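Side-chain contacts in translation initiation factor eIF2 assembly protein (Schizosaccharomyces pombe, PDB 4ZGP), which acts as an ATP-dependent folding chaperone that binds the gamma subunit of eIF2 and allows it to assemble with the alpha and beta subunits: residues Val247-Lys251 with Asp252-Leu256; Phe186-Ala190 with Ser191-Arg195; Lys106-Gly109 with Gly110-Pro114; Leu22-Lys26 with Asn27-His31. All blocks are in the same frame, centred on the assembly; numbering follows the deposited sequence. Where two conformers were deposited one is given.

Contact 1: Val247-Lys251 with Asp252-Leu256; sequences VYIHK and DRAWL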
loop_
_atom_site.group_PDB
_atom_site.type_symbol
_atom_site.label_atom_id
_atom_site.label_comp_id
_atom_site.label_asym_id
_atom_site.label_seq_id
_atom_site.Cartn_x
_atom_site.Cartn_y
_atom_site.Cartn_z
ATOM N N VAL A 247 0.280 -8.060 -4.191
ATOM C CA VAL A 247 1.032 -9.236 -3.770
ATOM C C VAL A 247 2.386 -9.290 -4.444
ATOM O O VAL A 247 2.532 -8.857 -5.570
ATOM C CB VAL A 247 0.292 -10.530 -4.088
ATOM C CG1 VAL A 247 -0.914 -10.610 -3.262
ATOM C CG2 VAL A 247 -0.063 -10.602 -5.570
ATOM N N TYR A 248 3.367 -9.806 -3.715
ATOM C CA TYR A 248 4.689 -10.042 -4.262
ATOM C C TYR A 248 4.919 -11.549 -4.237
ATOM O O TYR A 248 4.804 -12.185 -3.193
ATOM C CB TYR A 248 5.759 -9.316 -3.451
ATOM C CG TYR A 248 7.159 -9.616 -3.950
ATOM C CD1 TYR A 248 7.508 -9.380 -5.270
ATOM C CD2 TYR A 248 8.134 -10.109 -3.086
ATOM C CE1 TYR A 248 8.805 -9.655 -5.737
ATOM C CE2 TYR A 248 9.441 -10.372 -3.539
ATOM C CZ TYR A 248 9.763 -10.147 -4.863
ATOM O OH TYR A 248 11.048 -10.415 -5.321
ATOM N N ILE A 249 5.215 -12.132 -5.389
ATOM C CA ILE A 249 5.361 -13.582 -5.457
ATOM C C ILE A 249 6.792 -13.896 -5.820
ATOM O O ILE A 249 7.294 -13.453 -6.835
ATOM C CB ILE A 249 4.381 -14.212 -6.463
ATOM C CG1 ILE A 249 2.946 -13.921 -6.010
ATOM C CG2 ILE A 249 4.599 -15.733 -6.542
ATOM C CD1 ILE A 249 1.847 -14.449 -6.940
ATOM N N HIS A 250 7.456 -14.638 -4.950
ATOM C CA HIS A 250 8.877 -14.867 -5.105
ATOM C C HIS A 250 9.179 -16.276 -4.621
ATOM O O HIS A 250 8.800 -16.646 -3.517
ATOM C CB HIS A 250 9.674 -13.825 -4.321
ATOM C CG HIS A 250 11.156 -13.976 -4.447
ATOM N ND1 HIS A 250 11.835 -13.692 -5.612
ATOM C CD2 HIS A 250 12.094 -14.362 -3.549
ATOM C CE1 HIS A 250 13.128 -13.905 -5.429
ATOM N NE2 HIS A 250 13.309 -14.317 -4.186
ATOM N N LYS A 251 9.831 -17.070 -5.466
ATOM C CA LYS A 251 10.160 -18.454 -5.113
ATOM C C LYS A 251 8.972 -19.221 -4.541
ATOM O O LYS A 251 9.068 -19.800 -3.454
ATOM C CB LYS A 251 11.311 -18.479 -4.108
ATOM C CG LYS A 251 12.586 -17.831 -4.590
ATOM C CD LYS A 251 13.562 -17.691 -3.421
ATOM C CE LYS A 251 14.926 -18.277 -3.731
ATOM N NZ LYS A 251 14.890 -19.617 -4.383
ATOM N N ASP A 252 7.851 -19.188 -5.265
ATOM C CA ASP A 252 6.649 -19.966 -4.960
ATOM C C ASP A 252 5.989 -19.570 -3.646
ATOM O O ASP A 252 5.242 -20.354 -3.060
ATOM C CB ASP A 252 6.960 -21.469 -4.938
ATOM C CG ASP A 252 7.156 -22.035 -6.322
ATOM O OD1 ASP A 252 6.527 -21.513 -7.273
ATOM O OD2 ASP A 252 7.937 -23.004 -6.461
ATOM N N ARG A 253 6.268 -18.353 -3.197
ATOM C CA ARG A 253 5.675 -17.825 -1.981
ATOM C C ARG A 253 5.063 -16.458 -2.252
ATOM O O ARG A 253 5.734 -15.558 -2.775
ATOM C CB ARG A 253 6.719 -17.713 -0.873
ATOM C CG ARG A 253 6.156 -17.238 0.454
ATOM C CD ARG A 253 7.190 -17.387 1.562
ATOM N NE ARG A 253 6.649 -17.009 2.864
ATOM C CZ ARG A 253 7.330 -17.066 4.004
ATOM N NH1 ARG A 253 8.593 -17.486 4.011
ATOM N NH2 ARG A 253 6.747 -16.700 5.139
ATOM N N ALA A 254 3.801 -16.305 -1.875
ATOM C CA ALA A 254 3.097 -15.049 -2.071
ATOM C C ALA A 254 3.154 -14.242 -0.782
ATOM O O ALA A 254 2.967 -14.781 0.315
ATOM C CB ALA A 254 1.651 -15.305 -2.501
ATOM N N TRP A 255 3.478 -12.962 -0.916
ATOM C CA TRP A 255 3.490 -12.046 0.203
ATOM C C TRP A 255 2.447 -10.976 -0.011
ATOM O O TRP A 255 2.446 -10.332 -1.048
ATOM C CB TRP A 255 4.849 -11.367 0.336
ATOM C CG TRP A 255 5.946 -12.312 0.576
ATOM C CD1 TRP A 255 6.623 -13.046 -0.359
ATOM C CD2 TRP A 255 6.514 -12.640 1.842
ATOM N NE1 TRP A 255 7.572 -13.827 0.255
ATOM C CE2 TRP A 255 7.538 -13.584 1.606
ATOM C CE3 TRP A 255 6.262 -12.220 3.156
ATOM C CZ2 TRP A 255 8.310 -14.123 2.640
ATOM C CZ3 TRP A 255 7.034 -12.752 4.181
ATOM C CH2 TRP A 255 8.043 -13.697 3.915
ATOM N N LEU A 256 1.601 -10.749 0.982
ATOM C CA LEU A 256 0.687 -9.607 0.928
ATOM C C LEU A 256 1.452 -8.299 1.091
ATOM O O LEU A 256 2.191 -8.138 2.047
ATOM C CB LEU A 256 -0.380 -9.744 2.025
ATOM C CG LEU A 256 -1.361 -8.580 2.154
ATOM C CD1 LEU A 256 -2.307 -8.543 0.939
ATOM C CD2 LEU A 256 -2.178 -8.724 3.442
HETATM O O HOH W 1 9.517 -15.351 -1.207
#

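Contact 2: Phe186-Ala190 with Ser191-Arg195; sequences FPMHA and STEFR. With ADP (adenosine-5'-diphosphate), chain C.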
loop_
_atom_site.group_PDB
_atom_site.type_symbol
_atom_site.label_atom_id
_atom_site.label_comp_id
_atom_site.label_asym_id
_atom_site.label_seq_id
_atom_site.Cartn_x
_atom_site.Cartn_y
_atom_site.Cartn_z
ATOM N N PHE A 186 13.330 -4.838 1.458
ATOM C CA PHE A 186 13.959 -5.974 0.828
ATOM C C PHE A 186 13.978 -5.722 -0.673
ATOM O O PHE A 186 13.093 -5.062 -1.217
ATOM C CB PHE A 186 13.232 -7.271 1.174
ATOM C CG PHE A 186 11.775 -7.235 0.873
ATOM C CD1 PHE A 186 10.877 -6.648 1.763
ATOM C CD2 PHE A 186 11.295 -7.766 -0.318
ATOM C CE1 PHE A 186 9.515 -6.606 1.474
ATOM C CE2 PHE A 186 9.935 -7.728 -0.607
ATOM C CZ PHE A 186 9.052 -7.144 0.293
ATOM N N PRO A 187 15.014 -6.204 -1.347
ATOM C CA PRO A 187 14.986 -6.023 -2.795
ATOM C C PRO A 187 13.859 -6.877 -3.376
ATOM O O PRO A 187 13.773 -8.056 -3.052
ATOM C CB PRO A 187 16.369 -6.510 -3.231
ATOM C CG PRO A 187 16.746 -7.533 -2.182
ATOM C CD PRO A 187 16.154 -7.020 -0.892
ATOM N N MET A 188 12.978 -6.301 -4.179
ATOM C CA MET A 188 11.918 -7.120 -4.760
ATOM C C MET A 188 11.885 -6.979 -6.276
ATOM O O MET A 188 12.113 -5.899 -6.813
ATOM C CB MET A 188 10.549 -6.788 -4.144
ATOM C CG MET A 188 10.109 -5.345 -4.211
ATOM S SD MET A 188 8.297 -5.203 -4.147
ATOM C CE MET A 188 7.860 -6.153 -2.707
ATOM N N HIS A 189 11.634 -8.089 -6.960
ATOM C CA HIS A 189 11.526 -8.086 -8.415
ATOM C C HIS A 189 10.232 -7.377 -8.806
ATOM O O HIS A 189 9.153 -7.885 -8.541
ATOM C CB HIS A 189 11.547 -9.510 -8.968
ATOM C CG HIS A 189 11.836 -9.590 -10.438
ATOM N ND1 HIS A 189 12.209 -8.492 -11.189
ATOM C CD2 HIS A 189 11.832 -10.641 -11.292
ATOM C CE1 HIS A 189 12.418 -8.864 -12.442
ATOM N NE2 HIS A 189 12.194 -10.161 -12.531
ATOM N N ALA A 190 10.343 -6.207 -9.425
ATOM C CA ALA A 190 9.169 -5.385 -9.705
ATOM C C ALA A 190 8.136 -6.127 -10.544
ATOM O O ALA A 190 6.927 -5.880 -10.414
ATOM C CB ALA A 190 9.582 -4.090 -10.404
ATOM N N SER A 191 8.612 -7.036 -11.397
ATOM C CA SER A 191 7.748 -7.694 -12.374
ATOM C C SER A 191 7.039 -8.922 -11.820
ATOM O O SER A 191 6.254 -9.539 -12.527
ATOM C CB SER A 191 8.548 -8.099 -13.620
ATOM O OG SER A 191 9.077 -6.968 -14.298
ATOM N N THR A 192 7.320 -9.312 -10.581
ATOM C CA THR A 192 6.531 -10.405 -10.005
ATOM C C THR A 192 5.655 -9.878 -8.862
ATOM O O THR A 192 5.307 -10.621 -7.927
ATOM C CB THR A 192 7.403 -11.579 -9.528
ATOM O OG1 THR A 192 8.250 -11.150 -8.471
ATOM C CG2 THR A 192 8.274 -12.114 -10.687
ATOM N N GLU A 193 5.292 -8.605 -8.978
ATOM C CA GLU A 193 4.280 -8.041 -8.099
ATOM C C GLU A 193 2.979 -7.879 -8.880
ATOM O O GLU A 193 2.987 -7.563 -10.074
ATOM C CB GLU A 193 4.727 -6.705 -7.504
ATOM C CG GLU A 193 4.241 -6.527 -6.074
ATOM C CD GLU A 193 4.070 -5.088 -5.663
ATOM O OE1 GLU A 193 4.827 -4.226 -6.165
ATOM O OE2 GLU A 193 3.172 -4.832 -4.837
ATOM N N PHE A 194 1.862 -8.119 -8.201
ATOM C CA PHE A 194 0.563 -8.074 -8.882
ATOM C C PHE A 194 -0.440 -7.265 -8.080
ATOM O O PHE A 194 -0.341 -7.170 -6.860
ATOM C CB PHE A 194 0.000 -9.491 -9.104
ATOM C CG PHE A 194 0.896 -10.372 -9.918
ATOM C CD1 PHE A 194 0.807 -10.373 -11.304
ATOM C CD2 PHE A 194 1.861 -11.164 -9.297
ATOM C CE1 PHE A 194 1.660 -11.177 -12.081
ATOM C CE2 PHE A 194 2.713 -11.990 -10.072
ATOM C CZ PHE A 194 2.604 -11.993 -11.453
ATOM N N ARG A 195 -1.432 -6.725 -8.776
ATOM C CA ARG A 195 -2.545 -6.064 -8.118
ATOM C C ARG A 195 -3.800 -6.884 -8.389
ATOM O O ARG A 195 -4.056 -7.245 -9.529
ATOM C CB ARG A 195 -2.700 -4.637 -8.623
ATOM C CG ARG A 195 -3.930 -3.936 -8.054
ATOM C CD ARG A 195 -3.760 -2.424 -8.028
ATOM N NE ARG A 195 -2.778 -1.993 -7.035
ATOM C CZ ARG A 195 -2.493 -0.723 -6.774
ATOM N NH1 ARG A 195 -3.096 0.239 -7.459
ATOM N NH2 ARG A 195 -1.598 -0.411 -5.824
HETATM P PB ADP C . 0.949 1.243 -2.809
HETATM O O1B ADP C . -0.060 0.136 -2.547
HETATM O O2B ADP C . 0.565 2.581 -2.202
HETATM O O3B ADP C . 1.406 1.232 -4.253
HETATM P PA ADP C . 2.948 -0.545 -1.712
HETATM O O1A ADP C . 2.075 -1.583 -2.375
HETATM O O2A ADP C . 3.349 -0.628 -0.249
HETATM O O3A ADP C . 2.272 0.908 -1.925
HETATM O "O5'" ADP C . 4.299 -0.471 -2.575
HETATM C "C5'" ADP C . 4.562 0.576 -3.510
HETATM C "C4'" ADP C . 5.793 0.115 -4.270
HETATM O "O4'" ADP C . 6.945 0.265 -3.437
HETATM C "C3'" ADP C . 5.692 -1.365 -4.604
HETATM O "O3'" ADP C . 5.286 -1.560 -5.962
HETATM C "C2'" ADP C . 7.075 -1.924 -4.352
HETATM O "O2'" ADP C . 7.804 -2.066 -5.574
HETATM C "C1'" ADP C . 7.773 -0.902 -3.479
HETATM N N9 ADP C . 7.871 -1.473 -2.113
HETATM C C8 ADP C . 6.858 -1.540 -1.222
HETATM N N7 ADP C . 7.271 -2.123 -0.063
HETATM C C5 ADP C . 8.578 -2.438 -0.208
HETATM C C6 ADP C . 9.619 -3.064 0.640
HETATM N N6 ADP C . 9.307 -3.470 1.898
HETATM N N1 ADP C . 10.867 -3.210 0.119
HETATM C C2 ADP C . 11.150 -2.787 -1.133
HETATM N N3 ADP C . 10.253 -2.208 -1.959
HETATM C C4 ADP C . 8.970 -2.007 -1.559
HETATM O O HOH W 2 6.149 -3.610 -9.030
#

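Contact 3: Lys106-Gly109 with Gly110-Pro114; sequences KELG and GAVVP. With ADP (adenosine-5'-diphosphate), chain C.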
loop_
_atom_site.group_PDB
_atom_site.type_symbol
_atom_site.label_atom_id
_atom_site.label_comp_id
_atom_site.label_asym_id
_atom_site.label_seq_id
_atom_site.Cartn_x
_atom_site.Cartn_y
_atom_site.Cartn_z
ATOM N N LYS A 106 16.797 0.102 13.050
ATOM C CA LYS A 106 17.775 -0.864 13.555
ATOM C C LYS A 106 17.153 -2.243 13.777
ATOM O O LYS A 106 17.697 -3.275 13.359
ATOM C CB LYS A 106 18.381 -0.362 14.868
ATOM C CG LYS A 106 19.267 -1.387 15.560
ATOM C CD LYS A 106 19.628 -0.936 16.981
ATOM C CE LYS A 106 18.391 -0.487 17.751
ATOM N NZ LYS A 106 18.723 0.175 19.050
ATOM N N GLU A 107 16.005 -2.251 14.438
ATOM C CA GLU A 107 15.265 -3.487 14.705
ATOM C C GLU A 107 14.804 -4.222 13.446
ATOM O O GLU A 107 14.553 -5.428 13.486
ATOM C CB GLU A 107 14.059 -3.174 15.584
ATOM C CG GLU A 107 14.432 -2.902 17.034
ATOM C CD GLU A 107 13.296 -2.287 17.828
ATOM O OE1 GLU A 107 13.532 -1.881 18.984
ATOM O OE2 GLU A 107 12.169 -2.197 17.291
ATOM N N LEU A 108 14.693 -3.507 12.333
ATOM C CA LEU A 108 14.255 -4.117 11.073
ATOM C C LEU A 108 15.455 -4.487 10.203
ATOM O O LEU A 108 15.303 -4.924 9.064
ATOM C CB LEU A 108 13.302 -3.179 10.323
ATOM C CG LEU A 108 11.941 -2.996 11.016
ATOM C CD1 LEU A 108 11.142 -1.836 10.429
ATOM C CD2 LEU A 108 11.106 -4.291 10.969
ATOM N N GLY A 109 16.656 -4.313 10.745
ATOM C CA GLY A 109 17.855 -4.724 10.036
ATOM C C GLY A 109 18.602 -3.608 9.330
ATOM O O GLY A 109 19.498 -3.876 8.525
ATOM N N GLY A 110 18.233 -2.363 9.608
ATOM C CA GLY A 110 18.959 -1.225 9.065
ATOM C C GLY A 110 18.442 -0.568 7.795
ATOM O O GLY A 110 18.995 0.434 7.355
ATOM N N ALA A 111 17.381 -1.105 7.201
ATOM C CA ALA A 111 16.836 -0.500 5.987
ATOM C C ALA A 111 15.316 -0.678 5.942
ATOM O O ALA A 111 14.822 -1.791 6.139
ATOM C CB ALA A 111 17.483 -1.104 4.755
ATOM N N VAL A 112 14.599 0.425 5.717
ATOM C CA VAL A 112 13.128 0.394 5.708
ATOM C C VAL A 112 12.505 1.181 4.551
ATOM O O VAL A 112 13.153 2.026 3.935
ATOM C CB VAL A 112 12.537 0.952 7.032
ATOM C CG1 VAL A 112 13.128 0.230 8.242
ATOM C CG2 VAL A 112 12.748 2.460 7.150
ATOM N N VAL A 113 11.243 0.867 4.264
ATOM C CA VAL A 113 10.402 1.676 3.392
ATOM C C VAL A 113 9.292 2.292 4.241
ATOM O O VAL A 113 8.542 1.569 4.892
ATOM C CB VAL A 113 9.789 0.834 2.243
ATOM C CG1 VAL A 113 8.749 1.646 1.484
ATOM C CG2 VAL A 113 10.876 0.342 1.282
ATOM N N PRO A 114 9.210 3.630 4.284
ATOM C CA PRO A 114 8.224 4.296 5.139
ATOM C C PRO A 114 6.893 4.511 4.441
ATOM O O PRO A 114 6.891 4.642 3.220
ATOM C CB PRO A 114 8.873 5.641 5.425
ATOM C CG PRO A 114 9.616 5.928 4.102
ATOM C CD PRO A 114 10.126 4.589 3.643
HETATM P PB ADP C . 0.949 1.243 -2.809
HETATM O O1B ADP C . -0.060 0.136 -2.547
HETATM O O2B ADP C . 0.565 2.581 -2.202
HETATM O O3B ADP C . 1.406 1.232 -4.253
HETATM P PA ADP C . 2.948 -0.545 -1.712
HETATM O O1A ADP C . 2.075 -1.583 -2.375
HETATM O O2A ADP C . 3.349 -0.628 -0.249
HETATM O O3A ADP C . 2.272 0.908 -1.925
HETATM O "O5'" ADP C . 4.299 -0.471 -2.575
HETATM C "C5'" ADP C . 4.562 0.576 -3.510
HETATM C "C4'" ADP C . 5.793 0.115 -4.270
HETATM O "O4'" ADP C . 6.945 0.265 -3.437
HETATM C "C3'" ADP C . 5.692 -1.365 -4.604
HETATM O "O3'" ADP C . 5.286 -1.560 -5.962
HETATM C "C2'" ADP C . 7.075 -1.924 -4.352
HETATM O "O2'" ADP C . 7.804 -2.066 -5.574
HETATM C "C1'" ADP C . 7.773 -0.902 -3.479
HETATM N N9 ADP C . 7.871 -1.473 -2.113
HETATM C C8 ADP C . 6.858 -1.540 -1.222
HETATM N N7 ADP C . 7.271 -2.123 -0.063
HETATM C C5 ADP C . 8.578 -2.438 -0.208
HETATM C C6 ADP C . 9.619 -3.064 0.640
HETATM N N6 ADP C . 9.307 -3.470 1.898
HETATM N N1 ADP C . 10.867 -3.210 0.119
HETATM C C2 ADP C . 11.150 -2.787 -1.133
HETATM N N3 ADP C . 10.253 -2.208 -1.959
HETATM C C4 ADP C . 8.970 -2.007 -1.559
HETATM O O HOH W 3 16.421 -3.766 7.032
#

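Contact 4: Leu22-Lys26 with Asn27-His31; sequences LILTK and NQVLH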
loop_
_atom_site.group_PDB
_atom_site.type_symbol
_atom_site.label_atom_id
_atom_site.label_comp_id
_atom_site.label_asym_id
_atom_site.label_seq_id
_atom_site.Cartn_x
_atom_site.Cartn_y
_atom_site.Cartn_z
ATOM N N LEU A 22 -20.214 3.191 -8.138
ATOM C CA LEU A 22 -19.296 2.773 -7.084
ATOM C C LEU A 22 -19.213 3.849 -6.014
ATOM O O LEU A 22 -18.840 4.985 -6.306
ATOM C CB LEU A 22 -17.893 2.511 -7.640
ATOM C CG LEU A 22 -17.466 1.112 -8.078
ATOM C CD1 LEU A 22 -15.977 1.119 -8.395
ATOM C CD2 LEU A 22 -17.791 0.062 -7.023
ATOM N N ILE A 23 -19.548 3.498 -4.776
ATOM C CA ILE A 23 -19.401 4.449 -3.678
ATOM C C ILE A 23 -18.373 3.968 -2.644
ATOM O O ILE A 23 -18.103 2.768 -2.518
ATOM C CB ILE A 23 -20.755 4.725 -2.973
ATOM C CG1 ILE A 23 -21.166 3.548 -2.090
ATOM C CG2 ILE A 23 -21.841 5.042 -3.994
ATOM C CD1 ILE A 23 -21.252 3.906 -0.620
ATOM N N LEU A 24 -17.809 4.928 -1.920
ATOM C CA LEU A 24 -16.800 4.677 -0.901
ATOM C C LEU A 24 -17.288 5.123 0.465
ATOM O O LEU A 24 -17.713 6.264 0.621
ATOM C CB LEU A 24 -15.518 5.422 -1.248
ATOM C CG LEU A 24 -14.311 5.185 -0.338
ATOM C CD1 LEU A 24 -13.829 3.758 -0.464
ATOM C CD2 LEU A 24 -13.202 6.163 -0.685
ATOM N N THR A 25 -17.228 4.243 1.458
ATOM C CA THR A 25 -17.616 4.646 2.805
ATOM C C THR A 25 -16.386 4.929 3.667
ATOM O O THR A 25 -15.291 4.431 3.393
ATOM C CB THR A 25 -18.465 3.587 3.506
ATOM O OG1 THR A 25 -17.655 2.441 3.777
ATOM C CG2 THR A 25 -19.666 3.180 2.644
ATOM N N LYS A 26 -16.585 5.733 4.704
ATOM C CA LYS A 26 -15.578 5.969 5.729
ATOM C C LYS A 26 -15.002 4.667 6.291
ATOM O O LYS A 26 -13.789 4.547 6.465
ATOM C CB LYS A 26 -16.180 6.800 6.865
ATOM C CG LYS A 26 -15.294 6.924 8.081
ATOM C CD LYS A 26 -16.024 7.618 9.238
ATOM C CE LYS A 26 -17.202 6.802 9.755
ATOM N NZ LYS A 26 -16.900 6.108 11.044
ATOM N N ASN A 27 -15.860 3.694 6.572
ATOM C CA ASN A 27 -15.383 2.425 7.118
ATOM C C ASN A 27 -14.470 1.693 6.132
ATOM O O ASN A 27 -13.511 1.033 6.526
ATOM C CB ASN A 27 -16.559 1.517 7.523
ATOM C CG ASN A 27 -17.098 1.849 8.921
ATOM O OD1 ASN A 27 -16.492 2.626 9.656
ATOM N ND2 ASN A 27 -18.220 1.254 9.287
ATOM N N GLN A 28 -14.768 1.796 4.846
ATOM C CA GLN A 28 -13.923 1.117 3.862
ATOM C C GLN A 28 -12.515 1.676 3.864
ATOM O O GLN A 28 -11.544 0.926 3.691
ATOM C CB GLN A 28 -14.503 1.239 2.466
ATOM C CG GLN A 28 -15.613 0.258 2.164
ATOM C CD GLN A 28 -16.200 0.569 0.807
ATOM O OE1 GLN A 28 -16.947 1.537 0.660
ATOM N NE2 GLN A 28 -15.808 -0.202 -0.209
ATOM N N VAL A 29 -12.408 2.992 4.045
ATOM C CA VAL A 29 -11.103 3.657 4.127
ATOM C C VAL A 29 -10.378 3.285 5.433
ATOM O O VAL A 29 -9.178 2.958 5.430
ATOM C CB VAL A 29 -11.261 5.205 3.998
ATOM C CG1 VAL A 29 -9.968 5.917 4.330
ATOM C CG2 VAL A 29 -11.715 5.562 2.588
ATOM N N LEU A 30 -11.110 3.302 6.534
ATOM C CA LEU A 30 -10.550 2.918 7.831
ATOM C C LEU A 30 -10.037 1.477 7.852
ATOM O O LEU A 30 -9.023 1.189 8.497
ATOM C CB LEU A 30 -11.591 3.092 8.955
ATOM C CG LEU A 30 -11.931 4.515 9.410
ATOM C CD1 LEU A 30 -13.082 4.476 10.412
ATOM C CD2 LEU A 30 -10.707 5.195 10.014
ATOM N N HIS A 31 -10.744 0.564 7.179
ATOM C CA HIS A 31 -10.352 -0.840 7.180
ATOM C C HIS A 31 -9.039 -1.090 6.434
ATOM O O HIS A 31 -8.394 -2.123 6.643
ATOM C CB HIS A 31 -11.458 -1.710 6.558
ATOM C CG HIS A 31 -12.713 -1.732 7.372
ATOM N ND1 HIS A 31 -13.940 -2.077 6.845
ATOM C CD2 HIS A 31 -12.937 -1.408 8.667
ATOM C CE1 HIS A 31 -14.861 -1.997 7.792
ATOM N NE2 HIS A 31 -14.278 -1.590 8.906
HETATM O O HOH W 4 -16.325 0.596 -3.102
#

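Contact 1: Val247-Lys251 with Asp252-Leu256
H250 and R253 close an antiparallel beta hairpin, in which strands 243-250 and 253-261 of the ATP-grasp fold are joined by a type I' turn. Its corners, K251 and D252, both have positive phi (48° and 65°), as this turn requires. H250 N donates to R253 O over 2.9 Å, while the return bond, R253 N to H250 O, is longer, 3.1 Å. At the next hydrogen-bonded pair, two residues on, Y248 N donates to W255 O over 2.9 Å. W255 N returns a bond of 2.7 Å to Y248 O.

On the face turned to helix 221-233, I249 CG1 lies 4.0 Å from A254 CB; the small alanine leaves room for the beta-branched isoleucine, which also packs on L227 and I228 of that helix. The other face carries the aromatic pair, Y248 CD2 and W255 CD1 4.3 Å apart, the tyrosine hydroxyl bonded to H189 N. The extended R253 chain puts NE over one face of the W255 indole, 3.3 Å above its plane and offset toward the rim. At the indole edge, a water accepts from NE1 and donates to H250 O. This carbonyl thus serves turn bond and water alike, tying the indole to the turn.

Contact 2: Phe186-Ala190 with Ser191-Arg195
H189 and T192 bracket a short 3-10 turn that leads from the adenine-binding loop of the ATP-grasp fold into strand 193-199. T192 N donates to H189 O over 3.1 Å, and a weak bond from E193 N to A190 O follows it. The H189 chain leaves with CG anti to the backbone N (chi1 -163°), which carries the imidazole over the turn. One ring face takes S191 CB, 4.1 Å from CE1, and H189 CB meets T192 OG1 at 3.7 Å. The hydroxyls of S191 and T192 have partners elsewhere: OG of S191 on D210, OG1 of T192 on I249 O. Serine and threonine suit the turn because their short hydroxyls sit close to the backbone and can bond to these neighbouring groups.

F186 and M188 both hold CG between the backbone N and the carbonyl carbon. For F186 this puts the phenyl ring near the adenine, N1 lying over one ring face, while its backbone N donates to that same N1 in a nearly straight bond (175°). M188 then bends at chi3, and its flexible thioether brings SD to 3.5 Å from ribose O2'. In the conformer given, the long, extended E193 side chain forms a salt bridge with R209 through OE2, and its OE1 accepts a 2.7 Å hydrogen bond from ribose O3' of ADP.

Contact 3: Lys106-Gly109 with Gly110-Pro114
G109 and G110 follow one another with strongly positive phi (100° and 96°), an unusual doublet that turns the chain sharply at the end of helix 95-107. G109 ends the helix in a Schellman motif; the bond from its N to K106 O is 3.0 Å long. Glycine fits both places because, at these backbone angles, a beta carbon would press against the carbonyl oxygen of the preceding residue. The doublet lies in the short loop between the helix and strand 112-115 of the three-stranded antiparallel sheet of this ATP-grasp protein.

Beyond the glycines, the two arms are drawn together by a water and by one apolar contact. The water donates to L108 O over 2.6 Å and to A111 O over 2.7 Å, so carbonyls from the helix end and from the approach to the strand share one bridge. L108 has CG anti to its carbonyl carbon (chi1 -69°), which sends the isobutyl group back toward the strand; there CD1 meets V112 CG1 at 3.6 Å, the two side chains crossing at about a right angle. Leucine supplies the reach and valine a compact, beta-branched partner suited to a strand. V112 also packs on L182 of the neighbouring strand and on V141 of helix 138-146, and L108 touches E184.

A111, just before the strand, and V113 within it make backbone bonds to W185 and K183. V113 joins the nucleotide pocket, where its methyl CG2 stands 3.7 Å from C6 of the adenine of ADP.

Contact 4: Leu22-Lys26 with Asn27-His31
The Q28 carboxamide turns its oxygen to T25 and its nitrogen to a water: OE1 accepts from T25 N over 2.8 Å, the donor tilted 24° from the amide plane, while NE2 donates to the water, which in turn donates to I23 O. The other flat group, the H31 imidazole, has N27 O 3.0 Å above one face, offset toward the rim, and its ND1 is hydrogen-bonded to D240.

T25 and Q28 together form a capping box at the start of helix 26-31. With chi1 at 68°, T25 OG1 sits between its own N and carbonyl carbon, where it accepts from Q28 N over 3.1 Å. Threonine suits the N-cap because its short hydroxyl can reach forward to this amide; glutamine is long enough to return the bond. T25 O then accepts from V29 N, and K26 O from L30 N.

L24 CD2 lies 3.6 Å from V29 CG2, the residue before the cap meeting the fourth helical residue as in a hydrophobic staple. The K26 and L30 side chains run side by side, pointing the same way, with K26 CG 4.0 Å from L30 CD1.

D164, T25 OG1 and T25 O thus take up the amides of K26, Q28 and V29 at the start of the helix, and the aspartate's charge would probably interact favourably with the positive end of the helix dipole.

How the contacts relate
Contacts 1 and 2 are neighbours in one sheet, their centres 8 Å apart: strands 243-250 and 193-199 adjoin, V247 O meeting F194 N at 2.8 Å in a probable hydrogen bond. Contact 1 borders the pocket: the Y248 side chain is about 4 Å from those of F186 and E193 and about 7 Å from ADP. Contact 2 reaches the adenine from the loop between the two sheets, contact 3 through V113 of the three-stranded sheet; their nearest atoms are about 6 Å apart. Contact 4 lies across the chain's centre from contacts 2 and 3. Its V29 side chain is about 13 Å from ADP, yet about 4 Å from that of ATP-binding W118, whose NE1 is hydrogen-bonded to V29 O.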